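Local coordinates for probable fumarate reductase Ifc3 (Shewanella frigidimarina, PDB 1QO8), which reduces fumarate to succinate essentially one way in vitro, using four covalently bound c-type hemes and one FAD, and may take part in electron transport to ferric iron, at residues A[180-183]-A[184-188]; A[429-433]-A[434-438]; A[482-486]-A[487-491]; A[547-550]-A[551-555]. All coordinates share one frame; numbering follows the deposited sequence.

Contact 1 (A[180-183]-A[184-188]); sequences VEDK and VEWFI
Trp186 lays its indole under the aliphatic chain of Lys183. The methylene CD of Lys183 stands over one face, 4.1 Å from the centroid of the five-membered ring and 24° off its normal, a CH-pi contact. The next carbon, CE of Lys183, comes 3.5 Å from CZ2 of Trp186 over the six-membered part. The lysine chain reaches that far because it runs extended through CG and CD before bending near its end, which turns NZ away from the ring. A long flexible residue with a charged tip suits this exposed place: its methylenes cover an aromatic face while the ammonium keeps to the outside. At the ring's edge lies the main-chain O of Glu181, 3.9 Å from CZ3 of Trp186. The Glu181 carboxylate is nearly parallel to the indole (11°) but in a different plane, with OE2 3.9 Å from CH2 of Trp186. All this surrounds a helix start: Lys183 is the N-cap of helix 184-194, and its O receives a straight bond from Phe187 N (3.1 Å) and a weak one from Trp186 N. Just before the cap, Asp182 OD1 takes a weak bond from Lys183 N and a salt bridge from Arg238, while OD2 is bonded to Gln175, so the acid ties the incoming loop to its surroundings. Replacing Trp186 with an alanine would probably uncover the Lys183 methylenes and leave that chain free to swing. The indole also takes a cation-pi contact from Arg235, whereas Phe187, with CG anti to its N (chi1 -174°), turns inward onto Ala208 of helix 201-220.

Contact 2 (A[429-433]-A[434-438]); sequences GYDHL and EMLYK. With HEM (protoporphyrin IX containing Fe), chain C.
Asp431 and Lys438 form the ionic part of this contact, a salt bridge in which NZ of Lys438 lies 2.5 Å from OD1 of Asp431, which receives it on its syn lone pair, the side of the other oxygen. The lysine bends at chi3 and chi4 to arrive there, crossing the aspartate at about a right angle. OD2 is bonded to Tyr421 OH, so an acid here gathers donors on both oxygens. A water can donate to OD1 or to Leu436 O, though it has more acceptors in reach than protons.

Backbone bonds make a Schellman motif: Met435 N reaches Tyr430 O at 2.9 Å, and Glu434 N reaches Asp431 O at 3.0 Å. Glu434 is the C-prime residue, with positive phi (54°); its OE1 is hydrogen-bonded to Asp86 N, and the side chain packs on Gln52 and Phe53.

Apolar packing fills the turn. Leu436 CD1 rests 3.7 Å from Asp431 CB, while its CD2 meets Tyr430 CB at 4.0 Å. Flexible Met435 places SD obliquely beside the Tyr430 ring, 5.1 Å from the centroid, a Met-aromatic contact. An apolar leucine suits the next place, since Leu433 CD2 packs against the porphyrin, 3.6 Å from C3A of the heme.

Helix 425-432 thus ends against a heme, Tyr430 OH bonding to Ser372 N, and the chain passes into strand 437-439, which pairs antiparallel with strand 489-505.

Contact 3 (A[482-486]-A[487-491]); sequences LNMTQ and SPYYA
Tyr489 folds its ring back against the chain that precedes it, and the loop of Met484, Thr485 and Gln486 curls around the ring. The main-chain C of Met484 lies in the ring plane at the edge, 3.7 Å from CE2 of Tyr489. Over one face sits O of Gln486, 4.1 Å above the plane and offset toward the rim. At the far end the hydroxyl OH of Tyr489 comes 3.0 Å from Thr485 O. Tyrosine fits because its flat body can be buried while its polar end stays beside main-chain atoms. Met484 bends at chi3 (64°) to bring its methyl CE within 4.1 Å of CD2 of Tyr489, a pliable apolar chain that also packs on Val460 and Ile415. The loop here leads from helix 453-469 into strand 489-505, a member of a mixed sheet, and the turn lies away from the cofactors. A glycine in place of Tyr489 would probably open a gap inside the loop and leave the Met484 methyl without its aromatic neighbour. Gln486 stretches its extended side chain outward, as suits an exposed amide, while its backbone N, like that of Thr485, is bonded to Asp417 OD2.

Contact 4 (A[547-550]-A[551-555]); sequences DTVV and FGRIA. With FAD (flavin-adenine dinucleotide), chain G.
Thr548 brings its methyl CG2 to 3.2 Å from O5' of the FAD, next to the pyrophosphate, and is part of the flavin cofactor's pocket. Its OG1 turns back between the backbone N and the carbonyl carbon (chi1 66°) and is bonded to Ile545 O and Ser131 OG, which fixes the methyl toward the cofactor. A small branched residue with one polar and one apolar arm is apt here. Behind it, Gly552 N makes a weak bond to Thr548 O, and Gly552 CA approaches the same oxygen at 3.1 Å; any side chain on this residue would run into it.

One step out, Phe551 N bonds to Asp547 O at 2.9 Å, and OD1 of Asp547 lies 3.3 Å from CD2 of Phe551, the carboxylate steeply inclined to the ring. Val550 CG1 stands over the Phe551 face, 4.3 Å from the centroid, a CH-pi contact, and meets Ile554 CD1 at 4.1 Å. Beyond, Arg553 runs beside Val549, CD 3.9 Å from Val549 CG1, to a cation-pi contact with Trp217. Helix 543-563 packs against helix 201-220, through Val549, Phe551 and Ile554, and against helix 131-143, through Thr548, Val549 and Arg553.

How the contacts relate
From the N terminus the four contacts follow in series, none nested in or crossing another, each local to one continuous run of chain. Contact 1 closes the loop into helix 184-194, and contact 2 ends helix 425-432 before strand 437-439. Contact 3 then turns the chain into strand 489-505. These last two touch: Tyr437 N lies 2.7 Å from Ala491 O, a probable hydrogen bond between neighbouring strands, and Leu436 and Lys438 pack on Tyr490. Contact 4 lies within helix 543-563, on the opposite side of the chain's centre from contacts 2 and 3. Its centre is about 20 Å from that of contact 1, with helix 201-220 packing against both.

Contact 1 (A[180-183]-A[184-188])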
# COMPACT_ATOMS: atom_id res chain seq x y z
N VAL A 180 -3.40 -32.28 -26.40
CA VAL A 180 -4.00 -31.51 -25.33
C VAL A 180 -4.97 -30.48 -25.92
O VAL A 180 -4.61 -29.63 -26.73
CB VAL A 180 -2.90 -30.88 -24.45
CG1 VAL A 180 -3.51 -29.80 -23.59
CG2 VAL A 180 -2.18 -31.91 -23.61
N GLU A 181 -6.22 -30.57 -25.52
CA GLU A 181 -7.21 -29.56 -25.87
C GLU A 181 -7.22 -28.46 -24.80
O GLU A 181 -7.17 -28.77 -23.61
CB GLU A 181 -8.56 -30.22 -26.04
CG GLU A 181 -9.64 -30.13 -24.99
CD GLU A 181 -10.87 -30.95 -25.38
OE1 GLU A 181 -10.70 -32.00 -26.06
OE2 GLU A 181 -12.00 -30.57 -24.99
N ASP A 182 -7.24 -27.20 -25.18
CA ASP A 182 -7.23 -26.10 -24.23
C ASP A 182 -8.01 -24.98 -24.89
O ASP A 182 -8.28 -25.07 -26.08
CB ASP A 182 -5.81 -25.69 -23.91
CG ASP A 182 -5.58 -24.70 -22.78
OD1 ASP A 182 -6.54 -24.47 -22.00
OD2 ASP A 182 -4.41 -24.21 -22.68
N LYS A 183 -8.51 -24.01 -24.15
CA LYS A 183 -9.30 -22.92 -24.70
C LYS A 183 -8.88 -21.65 -23.96
O LYS A 183 -8.56 -21.72 -22.76
CB LYS A 183 -10.82 -23.02 -24.52
CG LYS A 183 -11.44 -24.29 -25.06
CD LYS A 183 -12.93 -24.42 -24.78
CE LYS A 183 -13.40 -25.84 -25.10
NZ LYS A 183 -13.90 -25.91 -26.51
N VAL A 184 -8.90 -20.56 -24.67
CA VAL A 184 -8.56 -19.27 -24.11
C VAL A 184 -9.37 -18.98 -22.85
O VAL A 184 -8.81 -18.49 -21.86
CB VAL A 184 -8.77 -18.18 -25.15
CG1 VAL A 184 -8.75 -16.79 -24.52
CG2 VAL A 184 -7.70 -18.22 -26.21
N GLU A 185 -10.65 -19.35 -22.81
CA GLU A 185 -11.51 -19.08 -21.69
C GLU A 185 -11.04 -19.93 -20.52
O GLU A 185 -11.21 -19.47 -19.41
CB GLU A 185 -13.01 -19.31 -21.96
CG GLU A 185 -13.31 -20.31 -23.08
CD GLU A 185 -12.95 -19.75 -24.45
OE1 GLU A 185 -13.53 -18.74 -24.89
OE2 GLU A 185 -12.05 -20.30 -25.10
N TRP A 186 -10.53 -21.13 -20.75
CA TRP A 186 -10.00 -21.93 -19.65
C TRP A 186 -8.78 -21.28 -19.01
O TRP A 186 -8.64 -21.23 -17.78
CB TRP A 186 -9.72 -23.33 -20.19
CG TRP A 186 -10.99 -24.08 -20.55
CD1 TRP A 186 -12.29 -23.69 -20.39
CD2 TRP A 186 -11.05 -25.40 -21.10
NE1 TRP A 186 -13.15 -24.64 -20.82
CE2 TRP A 186 -12.41 -25.72 -21.26
CE3 TRP A 186 -10.08 -26.32 -21.51
CZ2 TRP A 186 -12.83 -26.95 -21.81
CZ3 TRP A 186 -10.50 -27.53 -22.05
CH2 TRP A 186 -11.86 -27.83 -22.19
N PHE A 187 -7.88 -20.83 -19.86
CA PHE A 187 -6.69 -20.06 -19.39
C PHE A 187 -7.16 -18.86 -18.56
O PHE A 187 -6.67 -18.55 -17.47
CB PHE A 187 -5.88 -19.60 -20.62
CG PHE A 187 -4.57 -18.92 -20.34
CD1 PHE A 187 -4.48 -17.76 -19.58
CD2 PHE A 187 -3.38 -19.45 -20.79
CE1 PHE A 187 -3.27 -17.14 -19.31
CE2 PHE A 187 -2.15 -18.85 -20.52
CZ PHE A 187 -2.08 -17.70 -19.76
N ILE A 188 -8.10 -18.09 -19.13
CA ILE A 188 -8.66 -16.92 -18.45
C ILE A 188 -9.28 -17.23 -17.14
O ILE A 188 -8.79 -16.70 -16.12
CB ILE A 188 -9.58 -16.12 -19.38
CG1 ILE A 188 -8.72 -15.54 -20.51
CG2 ILE A 188 -10.35 -14.99 -18.71
CD1 ILE A 188 -9.59 -15.13 -21.70

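Contact 2 (A[429-433]-A[434-438])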
# COMPACT_ATOMS: atom_id res chain seq x y z
N GLY A 429 20.40 -33.65 -6.16
CA GLY A 429 20.70 -32.31 -6.78
C GLY A 429 20.95 -31.31 -5.65
O GLY A 429 21.92 -30.53 -5.77
N TYR A 430 20.22 -31.37 -4.52
CA TYR A 430 20.45 -30.41 -3.47
C TYR A 430 21.86 -30.66 -2.90
O TYR A 430 22.64 -29.75 -2.56
CB TYR A 430 19.42 -30.35 -2.38
CG TYR A 430 17.97 -30.09 -2.80
CD1 TYR A 430 17.71 -29.24 -3.87
CD2 TYR A 430 16.88 -30.64 -2.12
CE1 TYR A 430 16.42 -29.01 -4.31
CE2 TYR A 430 15.59 -30.38 -2.54
CZ TYR A 430 15.35 -29.59 -3.60
OH TYR A 430 14.09 -29.28 -4.09
N ASP A 431 22.16 -31.96 -2.79
CA ASP A 431 23.41 -32.40 -2.25
C ASP A 431 24.53 -31.82 -3.18
O ASP A 431 25.55 -31.47 -2.67
CB ASP A 431 23.53 -33.90 -2.25
CG ASP A 431 24.59 -34.46 -1.34
OD1 ASP A 431 25.11 -33.74 -0.46
OD2 ASP A 431 24.93 -35.65 -1.45
N HIS A 432 24.44 -31.90 -4.48
CA HIS A 432 25.45 -31.42 -5.41
C HIS A 432 25.60 -29.89 -5.26
O HIS A 432 26.68 -29.37 -5.34
CB HIS A 432 25.05 -31.59 -6.89
CG HIS A 432 24.99 -32.99 -7.36
ND1 HIS A 432 24.21 -33.44 -8.42
CD2 HIS A 432 25.65 -34.09 -6.84
CE1 HIS A 432 24.43 -34.77 -8.51
NE2 HIS A 432 25.30 -35.18 -7.58
N LEU A 433 24.54 -29.18 -4.91
CA LEU A 433 24.56 -27.78 -4.54
C LEU A 433 25.07 -27.51 -3.17
O LEU A 433 24.99 -26.35 -2.72
CB LEU A 433 23.18 -27.12 -4.76
CG LEU A 433 22.76 -27.22 -6.22
CD1 LEU A 433 21.38 -26.57 -6.46
CD2 LEU A 433 23.81 -26.58 -7.15
N GLU A 434 25.58 -28.51 -2.47
CA GLU A 434 26.04 -28.44 -1.11
C GLU A 434 24.99 -27.88 -0.17
O GLU A 434 25.34 -27.38 0.92
CB GLU A 434 27.38 -27.62 -1.01
CG GLU A 434 28.47 -28.13 -1.95
CD GLU A 434 29.71 -27.23 -1.94
OE1 GLU A 434 29.98 -26.33 -1.12
OE2 GLU A 434 30.60 -27.43 -2.75
N MET A 435 23.72 -28.19 -0.38
CA MET A 435 22.70 -27.76 0.60
C MET A 435 22.42 -28.70 1.76
O MET A 435 21.82 -28.35 2.81
CB MET A 435 21.44 -27.53 -0.26
CG MET A 435 21.64 -26.22 -1.11
SD MET A 435 20.20 -26.25 -2.25
CE MET A 435 18.87 -25.76 -1.11
N LEU A 436 22.90 -29.94 1.61
CA LEU A 436 22.55 -30.92 2.69
C LEU A 436 23.62 -31.02 3.75
O LEU A 436 24.79 -31.32 3.40
CB LEU A 436 22.43 -32.32 2.06
CG LEU A 436 21.40 -32.43 0.94
CD1 LEU A 436 21.24 -33.90 0.64
CD2 LEU A 436 20.13 -31.62 1.32
N TYR A 437 23.26 -30.88 5.01
CA TYR A 437 24.10 -31.35 6.10
C TYR A 437 23.96 -32.88 6.22
O TYR A 437 22.90 -33.40 5.86
CB TYR A 437 23.59 -30.75 7.42
CG TYR A 437 23.90 -29.26 7.53
CD1 TYR A 437 23.27 -28.31 6.76
CD2 TYR A 437 24.83 -28.84 8.48
CE1 TYR A 437 23.53 -26.95 6.89
CE2 TYR A 437 25.14 -27.48 8.63
CZ TYR A 437 24.50 -26.57 7.83
OH TYR A 437 24.82 -25.23 8.00
N LYS A 438 24.98 -33.58 6.73
CA LYS A 438 24.81 -35.03 6.79
C LYS A 438 25.57 -35.63 7.95
O LYS A 438 26.42 -34.95 8.48
CB LYS A 438 25.19 -35.76 5.53
CG LYS A 438 26.56 -35.54 4.99
CD LYS A 438 26.64 -36.05 3.53
CE LYS A 438 25.83 -35.13 2.62
NZ LYS A 438 26.49 -34.91 1.29
CHA HEM C . 20.78 -23.80 -9.99
CHB HEM C . 25.61 -23.25 -10.00
CHC HEM C . 24.80 -18.50 -9.68
CHD HEM C . 20.17 -19.28 -8.47
C1A HEM C . 22.11 -24.10 -10.10
C2A HEM C . 22.75 -25.36 -10.45
C3A HEM C . 24.06 -25.21 -10.46
C4A HEM C . 24.32 -23.82 -10.07
CMA HEM C . 25.21 -26.21 -10.73
CAA HEM C . 21.96 -26.69 -10.70
CBA HEM C . 21.67 -26.97 -12.19
CGA HEM C . 20.63 -26.00 -12.70
O1A HEM C . 21.04 -25.23 -13.64
O2A HEM C . 19.47 -26.00 -12.19
C1B HEM C . 25.79 -21.88 -10.10
C2B HEM C . 27.03 -21.20 -10.45
C3B HEM C . 26.78 -19.90 -10.39
C4B HEM C . 25.41 -19.69 -9.99
CMB HEM C . 28.28 -21.97 -10.85
CAB HEM C . 27.68 -18.66 -10.80
CBB HEM C . 28.68 -18.79 -11.67
C1C HEM C . 23.52 -18.27 -9.23
C2C HEM C . 22.88 -16.99 -8.95
C3C HEM C . 21.60 -17.22 -8.66
C4C HEM C . 21.38 -18.64 -8.74
CMC HEM C . 23.68 -15.68 -9.00
CAC HEM C . 20.42 -16.24 -8.34
CBC HEM C . 20.29 -15.06 -8.92
C1D HEM C . 19.92 -20.58 -8.82
C2D HEM C . 18.59 -21.22 -8.77
C3D HEM C . 18.76 -22.45 -9.21
C4D HEM C . 20.16 -22.66 -9.53
CMD HEM C . 17.31 -20.49 -8.30
CAD HEM C . 17.68 -23.59 -9.35
CBD HEM C . 17.80 -24.61 -8.24
CGD HEM C . 16.86 -25.84 -8.26
O1D HEM C . 15.66 -25.69 -8.57
O2D HEM C . 17.32 -26.96 -7.96
NA HEM C . 23.13 -23.16 -9.94
NB HEM C . 24.84 -20.93 -9.79
NC HEM C . 22.57 -19.25 -9.10
ND HEM C . 20.85 -21.47 -9.27
FE HEM C . 22.84 -21.18 -9.61
O HOH W 1 25.44 -31.22 0.74

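Contact 3 (A[482-486]-A[487-491])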
# COMPACT_ATOMS: atom_id res chain seq x y z
N LEU A 482 8.34 -43.44 5.05
CA LEU A 482 9.73 -43.89 5.18
C LEU A 482 10.01 -43.45 6.58
O LEU A 482 9.61 -42.36 6.96
CB LEU A 482 10.68 -43.00 4.26
CG LEU A 482 10.67 -43.21 2.75
CD1 LEU A 482 11.70 -42.34 1.92
CD2 LEU A 482 11.01 -44.68 2.43
N ASN A 483 10.80 -44.18 7.29
CA ASN A 483 11.34 -43.87 8.58
C ASN A 483 12.78 -43.40 8.35
O ASN A 483 13.22 -43.32 7.20
CB ASN A 483 11.45 -45.28 9.22
CG ASN A 483 12.44 -45.99 8.27
OD1 ASN A 483 12.21 -46.05 7.05
ND2 ASN A 483 13.55 -46.55 8.54
N MET A 484 13.52 -43.24 9.40
CA MET A 484 14.88 -42.75 9.42
C MET A 484 15.67 -43.80 10.21
O MET A 484 15.78 -43.72 11.44
CB MET A 484 14.89 -41.35 10.05
CG MET A 484 14.29 -40.30 9.09
SD MET A 484 14.34 -38.60 9.74
CE MET A 484 16.09 -38.40 9.81
N THR A 485 16.17 -44.78 9.49
CA THR A 485 16.96 -45.87 10.06
C THR A 485 18.14 -46.18 9.17
O THR A 485 19.00 -46.94 9.66
CB THR A 485 16.12 -47.19 10.04
OG1 THR A 485 15.59 -47.31 8.72
CG2 THR A 485 14.95 -47.15 11.00
N GLN A 486 18.24 -45.64 7.93
CA GLN A 486 19.40 -46.05 7.11
C GLN A 486 20.34 -44.89 6.80
O GLN A 486 20.01 -43.78 6.32
CB GLN A 486 18.85 -46.63 5.82
CG GLN A 486 18.00 -47.91 6.02
CD GLN A 486 17.68 -48.48 4.65
OE1 GLN A 486 18.43 -48.17 3.71
NE2 GLN A 486 16.61 -49.25 4.49
N SER A 487 21.57 -45.07 7.21
CA SER A 487 22.59 -44.04 7.18
C SER A 487 23.32 -43.73 5.93
O SER A 487 23.00 -44.67 5.21
CB SER A 487 23.50 -44.34 8.37
OG SER A 487 24.85 -44.34 8.07
N PRO A 488 23.35 -42.50 5.40
CA PRO A 488 23.70 -41.33 6.16
C PRO A 488 22.34 -40.67 6.47
O PRO A 488 21.36 -40.95 5.78
CB PRO A 488 24.60 -40.39 5.41
CG PRO A 488 24.96 -41.08 4.15
CD PRO A 488 24.13 -42.32 4.16
N TYR A 489 22.27 -39.77 7.42
CA TYR A 489 21.10 -38.95 7.67
C TYR A 489 21.38 -37.51 7.19
O TYR A 489 22.52 -37.09 7.24
CB TYR A 489 20.72 -38.95 9.15
CG TYR A 489 20.49 -40.39 9.64
CD1 TYR A 489 21.55 -41.14 10.09
CD2 TYR A 489 19.26 -40.96 9.58
CE1 TYR A 489 21.32 -42.46 10.51
CE2 TYR A 489 19.01 -42.25 10.01
CZ TYR A 489 20.08 -43.00 10.48
OH TYR A 489 19.83 -44.29 10.87
N TYR A 490 20.35 -36.85 6.66
CA TYR A 490 20.53 -35.60 5.95
C TYR A 490 19.63 -34.49 6.50
O TYR A 490 18.55 -34.84 6.98
CB TYR A 490 20.08 -35.78 4.49
CG TYR A 490 21.02 -36.70 3.73
CD1 TYR A 490 22.18 -36.26 3.10
CD2 TYR A 490 20.71 -38.07 3.69
CE1 TYR A 490 23.00 -37.16 2.43
CE2 TYR A 490 21.49 -38.97 3.02
CZ TYR A 490 22.63 -38.50 2.39
OH TYR A 490 23.41 -39.41 1.73
N ALA A 491 20.07 -33.23 6.32
CA ALA A 491 19.15 -32.12 6.58
C ALA A 491 19.39 -30.90 5.66
O ALA A 491 20.55 -30.59 5.34
CB ALA A 491 19.33 -31.63 8.00

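Contact 4 (A[547-550]-A[551-555])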
# COMPACT_ATOMS: atom_id res chain seq x y z
N ASP A 547 3.48 -13.19 -18.85
CA ASP A 547 3.29 -11.75 -18.65
C ASP A 547 4.52 -10.98 -19.12
O ASP A 547 4.36 -10.05 -19.88
CB ASP A 547 3.06 -11.56 -17.14
CG ASP A 547 2.94 -10.13 -16.66
OD1 ASP A 547 2.59 -9.20 -17.42
OD2 ASP A 547 3.19 -9.94 -15.44
N THR A 548 5.75 -11.30 -18.80
CA THR A 548 6.92 -10.51 -19.25
C THR A 548 7.02 -10.55 -20.77
O THR A 548 7.35 -9.51 -21.37
CB THR A 548 8.24 -10.98 -18.62
OG1 THR A 548 8.51 -12.32 -19.13
CG2 THR A 548 8.16 -11.05 -17.10
N VAL A 549 6.60 -11.66 -21.41
CA VAL A 549 6.69 -11.68 -22.86
C VAL A 549 5.55 -10.87 -23.47
O VAL A 549 5.71 -9.99 -24.32
CB VAL A 549 6.69 -13.11 -23.46
CG1 VAL A 549 6.72 -13.04 -24.97
CG2 VAL A 549 7.92 -13.86 -22.92
N VAL A 550 4.33 -11.20 -23.11
CA VAL A 550 3.19 -10.58 -23.75
C VAL A 550 3.19 -9.05 -23.48
O VAL A 550 2.93 -8.28 -24.40
CB VAL A 550 1.91 -11.21 -23.22
CG1 VAL A 550 0.67 -10.38 -23.55
CG2 VAL A 550 1.71 -12.63 -23.75
N PHE A 551 3.35 -8.60 -22.24
CA PHE A 551 3.17 -7.18 -21.98
C PHE A 551 4.49 -6.48 -22.23
O PHE A 551 4.55 -5.26 -22.43
CB PHE A 551 2.61 -6.92 -20.56
CG PHE A 551 1.12 -7.19 -20.53
CD1 PHE A 551 0.22 -6.32 -21.12
CD2 PHE A 551 0.66 -8.36 -19.93
CE1 PHE A 551 -1.13 -6.63 -21.16
CE2 PHE A 551 -0.70 -8.65 -19.94
CZ PHE A 551 -1.60 -7.80 -20.56
N GLY A 552 5.62 -7.21 -22.13
CA GLY A 552 6.92 -6.62 -22.48
C GLY A 552 6.86 -6.19 -23.94
O GLY A 552 7.32 -5.07 -24.25
N ARG A 553 6.21 -7.00 -24.79
CA ARG A 553 6.22 -6.71 -26.22
C ARG A 553 5.17 -5.59 -26.46
O ARG A 553 5.37 -4.76 -27.34
CB ARG A 553 5.82 -7.90 -27.11
CG ARG A 553 6.74 -9.12 -27.02
CD ARG A 553 6.14 -10.34 -27.70
NE ARG A 553 6.23 -10.17 -29.17
CZ ARG A 553 5.48 -10.90 -30.00
NH1 ARG A 553 4.59 -11.82 -29.61
NH2 ARG A 553 5.65 -10.72 -31.30
N ILE A 554 4.04 -5.64 -25.74
CA ILE A 554 3.06 -4.55 -25.86
C ILE A 554 3.65 -3.23 -25.38
O ILE A 554 3.50 -2.21 -26.11
CB ILE A 554 1.75 -4.90 -25.16
CG1 ILE A 554 0.99 -5.99 -25.89
CG2 ILE A 554 0.84 -3.66 -25.11
CD1 ILE A 554 -0.09 -6.68 -25.09
N ALA A 555 4.41 -3.21 -24.27
CA ALA A 555 4.97 -1.98 -23.74
C ALA A 555 5.96 -1.32 -24.71
O ALA A 555 6.04 -0.11 -24.84
CB ALA A 555 5.78 -2.21 -22.45
PA FAD G . 13.22 -9.30 -13.70
O1A FAD G . 13.56 -10.51 -14.51
O2A FAD G . 13.50 -9.25 -12.37
O5B FAD G . 14.31 -8.28 -14.21
C5B FAD G . 14.30 -6.84 -13.85
C4B FAD G . 15.68 -6.20 -14.37
O4B FAD G . 15.56 -4.75 -13.96
C3B FAD G . 16.89 -6.70 -13.51
O3B FAD G . 17.91 -7.35 -14.13
C2B FAD G . 17.17 -5.55 -12.48
O2B FAD G . 18.56 -5.41 -12.08
C1B FAD G . 16.86 -4.38 -13.35
N9A FAD G . 16.51 -3.17 -12.58
C8A FAD G . 15.81 -3.07 -11.41
N7A FAD G . 15.79 -1.86 -10.94
C5A FAD G . 16.51 -1.09 -11.86
C6A FAD G . 16.93 0.31 -11.87
N6A FAD G . 16.61 1.18 -10.96
N1A FAD G . 17.63 0.67 -12.98
C2A FAD G . 18.07 -0.23 -13.93
N3A FAD G . 17.74 -1.54 -13.98
C4A FAD G . 16.99 -1.89 -12.90
N1 FAD G . 7.27 -17.31 -13.05
C2 FAD G . 6.75 -18.05 -13.99
O2 FAD G . 5.80 -17.81 -14.66
N3 FAD G . 7.30 -19.31 -14.37
C4 FAD G . 8.44 -19.70 -13.67
O4 FAD G . 8.92 -20.77 -13.89
C4X FAD G . 8.96 -18.89 -12.57
N5 FAD G . 10.02 -19.31 -11.86
C5X FAD G . 10.56 -18.53 -10.90
C6 FAD G . 11.68 -19.02 -10.21
C7 FAD G . 12.26 -18.25 -9.24
C7M FAD G . 13.46 -18.70 -8.46
C8 FAD G . 11.73 -16.94 -8.99
C8M FAD G . 12.40 -16.06 -7.97
C9 FAD G . 10.66 -16.44 -9.68
C9A FAD G . 10.04 -17.20 -10.65
N10 FAD G . 8.92 -16.81 -11.41
C10 FAD G . 8.37 -17.60 -12.34
C1' FAD G . 8.55 -15.36 -11.48
C2' FAD G . 9.07 -14.76 -12.83
O2' FAD G . 10.39 -15.39 -12.94
C3' FAD G . 9.38 -13.28 -12.52
O3' FAD G . 8.20 -12.59 -12.08
C4' FAD G . 9.56 -12.56 -13.90
O4' FAD G . 10.78 -13.15 -14.44
C5' FAD G . 9.88 -11.06 -13.56
O5' FAD G . 10.44 -10.51 -14.91
P FAD G . 10.76 -9.02 -15.12
O1P FAD G . 11.23 -8.93 -16.56
O2P FAD G . 9.61 -8.37 -14.70
O3P FAD G . 11.76 -8.75 -14.10